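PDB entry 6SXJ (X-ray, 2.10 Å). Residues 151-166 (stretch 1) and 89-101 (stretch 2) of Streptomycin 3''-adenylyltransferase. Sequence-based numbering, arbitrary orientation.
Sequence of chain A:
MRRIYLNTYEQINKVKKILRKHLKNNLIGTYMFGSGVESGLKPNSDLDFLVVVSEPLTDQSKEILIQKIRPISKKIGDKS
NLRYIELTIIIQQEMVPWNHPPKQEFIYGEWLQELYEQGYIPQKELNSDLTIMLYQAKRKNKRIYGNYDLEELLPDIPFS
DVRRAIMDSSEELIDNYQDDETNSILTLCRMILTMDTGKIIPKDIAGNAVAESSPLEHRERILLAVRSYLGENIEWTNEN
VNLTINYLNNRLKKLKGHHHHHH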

# COMPACT_ATOMS: atom_id res chain seq x y z
N GLU A 151 4.64 10.92 -13.77
CA GLU A 151 4.62 10.21 -15.04
C GLU A 151 5.87 10.49 -15.87
O GLU A 151 6.25 9.68 -16.72
CB GLU A 151 3.36 10.58 -15.83
CG GLU A 151 3.31 12.04 -16.26
CD GLU A 151 1.90 12.51 -16.60
OE1 GLU A 151 0.98 11.66 -16.63
OE2 GLU A 151 1.70 13.72 -16.84
N GLU A 152 6.51 11.64 -15.64
CA GLU A 152 7.74 11.95 -16.36
C GLU A 152 8.95 11.19 -15.82
O GLU A 152 9.99 11.14 -16.48
CB GLU A 152 8.06 13.45 -16.28
CG GLU A 152 6.94 14.37 -16.66
CD GLU A 152 7.39 15.82 -16.66
OE1 GLU A 152 6.89 16.60 -15.83
OE2 GLU A 152 8.26 16.17 -17.49
N LEU A 153 8.84 10.62 -14.63
CA LEU A 153 9.95 9.94 -13.99
C LEU A 153 9.82 8.43 -14.03
O LEU A 153 10.70 7.74 -13.52
CB LEU A 153 10.07 10.40 -12.53
CG LEU A 153 10.05 11.89 -12.22
CD1 LEU A 153 9.75 12.06 -10.74
CD2 LEU A 153 11.37 12.55 -12.58
N LEU A 154 8.76 7.90 -14.64
CA LEU A 154 8.49 6.48 -14.67
C LEU A 154 8.19 6.03 -16.10
O LEU A 154 7.43 6.70 -16.81
CB LEU A 154 7.29 6.13 -13.78
CG LEU A 154 7.48 6.09 -12.26
CD1 LEU A 154 6.11 5.86 -11.61
CD2 LEU A 154 8.45 5.02 -11.86
N PRO A 155 8.75 4.90 -16.53
CA PRO A 155 8.39 4.37 -17.85
C PRO A 155 6.95 3.89 -17.88
O PRO A 155 6.30 3.69 -16.85
CB PRO A 155 9.36 3.20 -18.05
CG PRO A 155 9.66 2.72 -16.64
CD PRO A 155 9.63 3.98 -15.78
N ASP A 156 6.44 3.69 -19.10
CA ASP A 156 5.15 3.04 -19.25
C ASP A 156 5.21 1.67 -18.59
O ASP A 156 6.18 0.92 -18.77
CB ASP A 156 4.79 2.91 -20.73
CG ASP A 156 4.65 4.26 -21.41
OD1 ASP A 156 4.71 5.30 -20.71
OD2 ASP A 156 4.47 4.29 -22.65
N ILE A 157 4.22 1.36 -17.77
CA ILE A 157 4.18 0.08 -17.06
C ILE A 157 3.09 -0.77 -17.71
O ILE A 157 1.90 -0.42 -17.63
CB ILE A 157 3.92 0.27 -15.57
CG1 ILE A 157 4.92 1.27 -14.98
CG2 ILE A 157 4.04 -1.08 -14.85
CD1 ILE A 157 4.66 1.61 -13.52
N PRO A 158 3.43 -1.88 -18.36
CA PRO A 158 2.40 -2.71 -19.00
C PRO A 158 1.41 -3.23 -17.97
O PRO A 158 1.81 -3.73 -16.91
CB PRO A 158 3.20 -3.84 -19.65
CG PRO A 158 4.44 -3.95 -18.82
CD PRO A 158 4.76 -2.53 -18.39
N PHE A 159 0.12 -3.10 -18.27
CA PHE A 159 -0.88 -3.65 -17.37
C PHE A 159 -0.73 -5.16 -17.21
O PHE A 159 -1.17 -5.71 -16.20
CB PHE A 159 -2.28 -3.32 -17.88
CG PHE A 159 -3.36 -3.80 -16.97
CD1 PHE A 159 -4.03 -4.98 -17.24
CD2 PHE A 159 -3.72 -3.08 -15.85
CE1 PHE A 159 -5.03 -5.43 -16.41
CE2 PHE A 159 -4.73 -3.52 -15.01
CZ PHE A 159 -5.38 -4.69 -15.29
N SER A 160 -0.12 -5.83 -18.18
CA SER A 160 0.14 -7.26 -18.03
C SER A 160 1.00 -7.52 -16.80
O SER A 160 0.77 -8.50 -16.08
CB SER A 160 0.81 -7.80 -19.29
OG SER A 160 2.17 -7.42 -19.37
N ASP A 161 1.98 -6.66 -16.55
CA ASP A 161 2.80 -6.81 -15.34
C ASP A 161 1.97 -6.56 -14.09
O ASP A 161 2.23 -7.16 -13.05
CB ASP A 161 3.99 -5.86 -15.39
CG ASP A 161 5.14 -6.41 -16.21
OD1 ASP A 161 5.86 -5.60 -16.82
OD2 ASP A 161 5.31 -7.64 -16.24
N VAL A 162 0.98 -5.67 -14.17
CA VAL A 162 0.08 -5.47 -13.03
C VAL A 162 -0.72 -6.73 -12.77
O VAL A 162 -0.96 -7.13 -11.63
CB VAL A 162 -0.83 -4.25 -13.29
CG1 VAL A 162 -1.92 -4.22 -12.25
CG2 VAL A 162 -0.01 -2.95 -13.28
N ARG A 163 -1.13 -7.40 -13.83
CA ARG A 163 -1.81 -8.67 -13.66
C ARG A 163 -0.89 -9.71 -13.03
O ARG A 163 -1.25 -10.39 -12.06
CB ARG A 163 -2.29 -9.15 -15.02
CG ARG A 163 -3.36 -8.26 -15.68
CD ARG A 163 -4.28 -9.11 -16.59
NE ARG A 163 -5.46 -8.37 -16.97
CZ ARG A 163 -6.11 -8.53 -18.11
NH1 ARG A 163 -5.66 -9.42 -18.98
NH2 ARG A 163 -7.17 -7.78 -18.38
N ARG A 164 0.28 -9.91 -13.61
CA ARG A 164 1.22 -10.79 -12.96
C ARG A 164 1.41 -10.44 -11.51
O ARG A 164 1.68 -11.32 -10.69
CB ARG A 164 2.55 -10.71 -13.68
CG ARG A 164 3.61 -11.71 -13.19
CD ARG A 164 4.46 -12.32 -14.34
NE ARG A 164 5.04 -11.28 -15.18
CZ ARG A 164 6.32 -10.96 -15.17
NH1 ARG A 164 7.16 -11.61 -14.37
NH2 ARG A 164 6.77 -9.98 -15.94
N ALA A 165 1.37 -9.14 -11.18
CA ALA A 165 1.56 -8.70 -9.80
C ALA A 165 0.42 -9.17 -8.91
O ALA A 165 0.65 -9.75 -7.84
CB ALA A 165 1.68 -7.17 -9.77
N ILE A 166 -0.82 -8.92 -9.33
CA ILE A 166 -1.97 -9.28 -8.50
C ILE A 166 -2.02 -10.79 -8.26
O ILE A 166 -2.26 -11.25 -7.14
CB ILE A 166 -3.27 -8.76 -9.13
CG1 ILE A 166 -3.40 -7.25 -8.93
CG2 ILE A 166 -4.47 -9.50 -8.55
CD1 ILE A 166 -4.55 -6.63 -9.67
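Stretch 2 89-101: IIIQQEMVPWNHP

Stretch 2 leaves a β-strand at Ile91, makes a short 3-10 turn through Met95, and then runs on in extended form to Pro101, with cis peptide bonds before Pro97 and Pro101. It follows stretch 1 in the same N-to-C sense: Gln92 lies by Leu153, Met95 by Leu154, Trp98 by Pro155, His100 by Asp161 and Pro101 by Ala165, with CA atoms 6.3 to 7.8 Å apart. Stretch 1 is itself a loop as far as Pro158, the N-cap of the helix that begins at Phe159, so the loop of stretch 1 meets the strand end, the turn and Trp98, and the helix meets the extended chain at Trp98 and His100. Together the two bury 668 Å².

Apolar packing dominates the first half. The CB of Leu154 points away from stretch 2, but the end of its side chain comes back, bringing CD2 to 3.9 Å from Ile90 CD1 and 4.0 Å from Met95 CG. Pro155 lays its compact ring on the end of the turn: its CG lies 3.3 Å from Met95 O, and its CD 4.2 Å from Val96 CG1.

Trp98 offers the broadest surface. Ile157 covers one face of the indole, with its CG1 4.2 Å from the centroid of the six-membered ring and almost exactly on the ring normal, a CH-π contact for which a branched aliphatic chain is well suited. Pro158 CD reaches Trp98 CD1 at 3.4 Å, and Pro155 CG lies 3.9 Å from Trp98 CB.

The polar contacts begin where the indole ends. Its NH would be costly to bury unpaired; Trp98 NE1 instead donates a hydrogen bond to Asp161 OD1 at 2.8 Å, with the carboxylate oxygen near the ring plane. The other oxygen, Asp161 OD2, accepts a weak hydrogen bond from Arg164 NH2 at 2.8 Å, part of a salt bridge one helical turn along, so a single aspartate serves both the neighbouring stretch and its own helix.

The flat ring of His100 fits among these helix residues, and its ND1 is satisfied by a hydrogen bond elsewhere in the structure. Asp161 O lies over one face of the imidazole, while Arg164 CZ approaches its edge, 3.6 Å from His100 CD2; from the guanidinium's side, that carbon lies over a face. The small Ala165 brings its CB to 3.7 Å from His100 CE1.

Water joins the backbones at the other end. One molecule donates to both Leu153 O and Gln92 O, each 2.7 Å from the water oxygen, linking two carbonyls that could not hydrogen-bond to each other. Beside it, the aliphatic CG of Gln92 packs 3.3 Å from Leu153 O, while its amide is hydrogen-bonded elsewhere in the structure.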

# COMPACT_ATOMS: atom_id res chain seq x y z
N ILE A 89 10.46 4.55 -1.32
CA ILE A 89 11.48 5.28 -2.06
C ILE A 89 11.93 4.41 -3.22
O ILE A 89 12.29 3.24 -3.03
CB ILE A 89 12.68 5.66 -1.16
CG1 ILE A 89 12.20 6.44 0.06
CG2 ILE A 89 13.70 6.45 -1.96
CD1 ILE A 89 13.30 6.91 0.98
N ILE A 90 11.92 4.98 -4.42
CA ILE A 90 12.48 4.34 -5.60
C ILE A 90 13.56 5.24 -6.19
O ILE A 90 13.52 6.47 -6.04
CB ILE A 90 11.40 4.03 -6.66
CG1 ILE A 90 10.57 5.29 -6.96
CG2 ILE A 90 10.51 2.89 -6.20
CD1 ILE A 90 9.68 5.14 -8.17
N ILE A 91 14.53 4.60 -6.84
CA ILE A 91 15.56 5.28 -7.61
C ILE A 91 15.06 5.37 -9.04
O ILE A 91 14.63 4.36 -9.62
CB ILE A 91 16.90 4.53 -7.55
CG1 ILE A 91 17.29 4.30 -6.09
CG2 ILE A 91 17.98 5.31 -8.28
CD1 ILE A 91 18.74 3.92 -5.90
N GLN A 92 15.09 6.57 -9.62
CA GLN A 92 14.52 6.74 -10.96
C GLN A 92 15.18 5.80 -11.96
O GLN A 92 14.50 5.15 -12.76
CB GLN A 92 14.66 8.19 -11.42
CG GLN A 92 13.82 8.50 -12.65
CD GLN A 92 14.14 9.85 -13.25
OE1 GLN A 92 14.75 10.70 -12.60
NE2 GLN A 92 13.72 10.07 -14.49
N GLN A 93 16.52 5.71 -11.92
CA GLN A 93 17.24 4.97 -12.95
C GLN A 93 17.00 3.47 -12.83
O GLN A 93 17.10 2.74 -13.83
CB GLN A 93 18.73 5.27 -12.86
CG GLN A 93 19.37 4.85 -11.54
CD GLN A 93 20.87 4.60 -11.66
OE1 GLN A 93 21.45 4.77 -12.73
NE2 GLN A 93 21.49 4.19 -10.56
N GLU A 94 16.67 2.98 -11.63
CA GLU A 94 16.43 1.56 -11.43
C GLU A 94 15.12 1.09 -12.06
O GLU A 94 14.89 -0.12 -12.12
CB GLU A 94 16.42 1.24 -9.94
CG GLU A 94 17.78 1.40 -9.30
CD GLU A 94 17.85 0.79 -7.93
OE1 GLU A 94 16.76 0.61 -7.35
OE2 GLU A 94 18.97 0.49 -7.46
N MET A 95 14.28 2.01 -12.53
CA MET A 95 13.03 1.62 -13.15
C MET A 95 13.13 1.48 -14.67
O MET A 95 12.18 1.00 -15.29
CB MET A 95 11.93 2.62 -12.82
CG MET A 95 11.92 3.16 -11.39
SD MET A 95 12.12 1.95 -10.06
CE MET A 95 10.67 0.94 -10.30
N VAL A 96 14.29 1.78 -15.26
CA VAL A 96 14.48 1.71 -16.70
C VAL A 96 15.63 0.74 -16.97
O VAL A 96 16.67 0.84 -16.33
CB VAL A 96 14.81 3.09 -17.31
CG1 VAL A 96 13.66 4.07 -17.09
CG2 VAL A 96 16.11 3.64 -16.73
N PRO A 97 15.47 -0.22 -17.90
CA PRO A 97 14.21 -0.54 -18.59
C PRO A 97 13.22 -1.16 -17.60
O PRO A 97 13.66 -1.80 -16.65
CB PRO A 97 14.63 -1.54 -19.68
CG PRO A 97 15.91 -2.14 -19.17
CD PRO A 97 16.58 -1.09 -18.33
N TRP A 98 11.92 -0.96 -17.81
CA TRP A 98 10.96 -1.48 -16.85
C TRP A 98 11.11 -2.99 -16.72
O TRP A 98 11.26 -3.71 -17.71
CB TRP A 98 9.53 -1.15 -17.27
CG TRP A 98 8.52 -1.83 -16.40
CD1 TRP A 98 7.70 -2.87 -16.75
CD2 TRP A 98 8.24 -1.55 -15.02
NE1 TRP A 98 6.93 -3.24 -15.68
CE2 TRP A 98 7.24 -2.45 -14.60
CE3 TRP A 98 8.75 -0.62 -14.10
CZ2 TRP A 98 6.72 -2.43 -13.31
CZ3 TRP A 98 8.23 -0.61 -12.82
CH2 TRP A 98 7.23 -1.52 -12.43
N ASN A 99 11.07 -3.48 -15.48
CA ASN A 99 11.20 -4.91 -15.22
C ASN A 99 10.35 -5.27 -14.01
O ASN A 99 10.54 -4.69 -12.93
CB ASN A 99 12.66 -5.30 -14.98
CG ASN A 99 12.81 -6.75 -14.53
OD1 ASN A 99 12.79 -7.05 -13.34
ND2 ASN A 99 12.94 -7.65 -15.50
N HIS A 100 9.44 -6.21 -14.18
CA HIS A 100 8.67 -6.72 -13.05
C HIS A 100 9.34 -7.97 -12.50
O HIS A 100 9.66 -8.89 -13.27
CB HIS A 100 7.25 -7.04 -13.47
CG HIS A 100 6.43 -7.66 -12.38
ND1 HIS A 100 5.90 -6.93 -11.34
CD2 HIS A 100 6.07 -8.94 -12.17
CE1 HIS A 100 5.24 -7.74 -10.53
NE2 HIS A 100 5.32 -8.97 -11.02
N PRO A 101 9.57 -8.07 -11.18
CA PRO A 101 9.22 -7.08 -10.14
C PRO A 101 10.24 -5.95 -10.02
O PRO A 101 11.42 -6.17 -10.29
CB PRO A 101 9.19 -7.93 -8.86
CG PRO A 101 10.20 -9.01 -9.11
CD PRO A 101 10.26 -9.24 -10.61
O HOH W 1 12.58 6.04 -14.36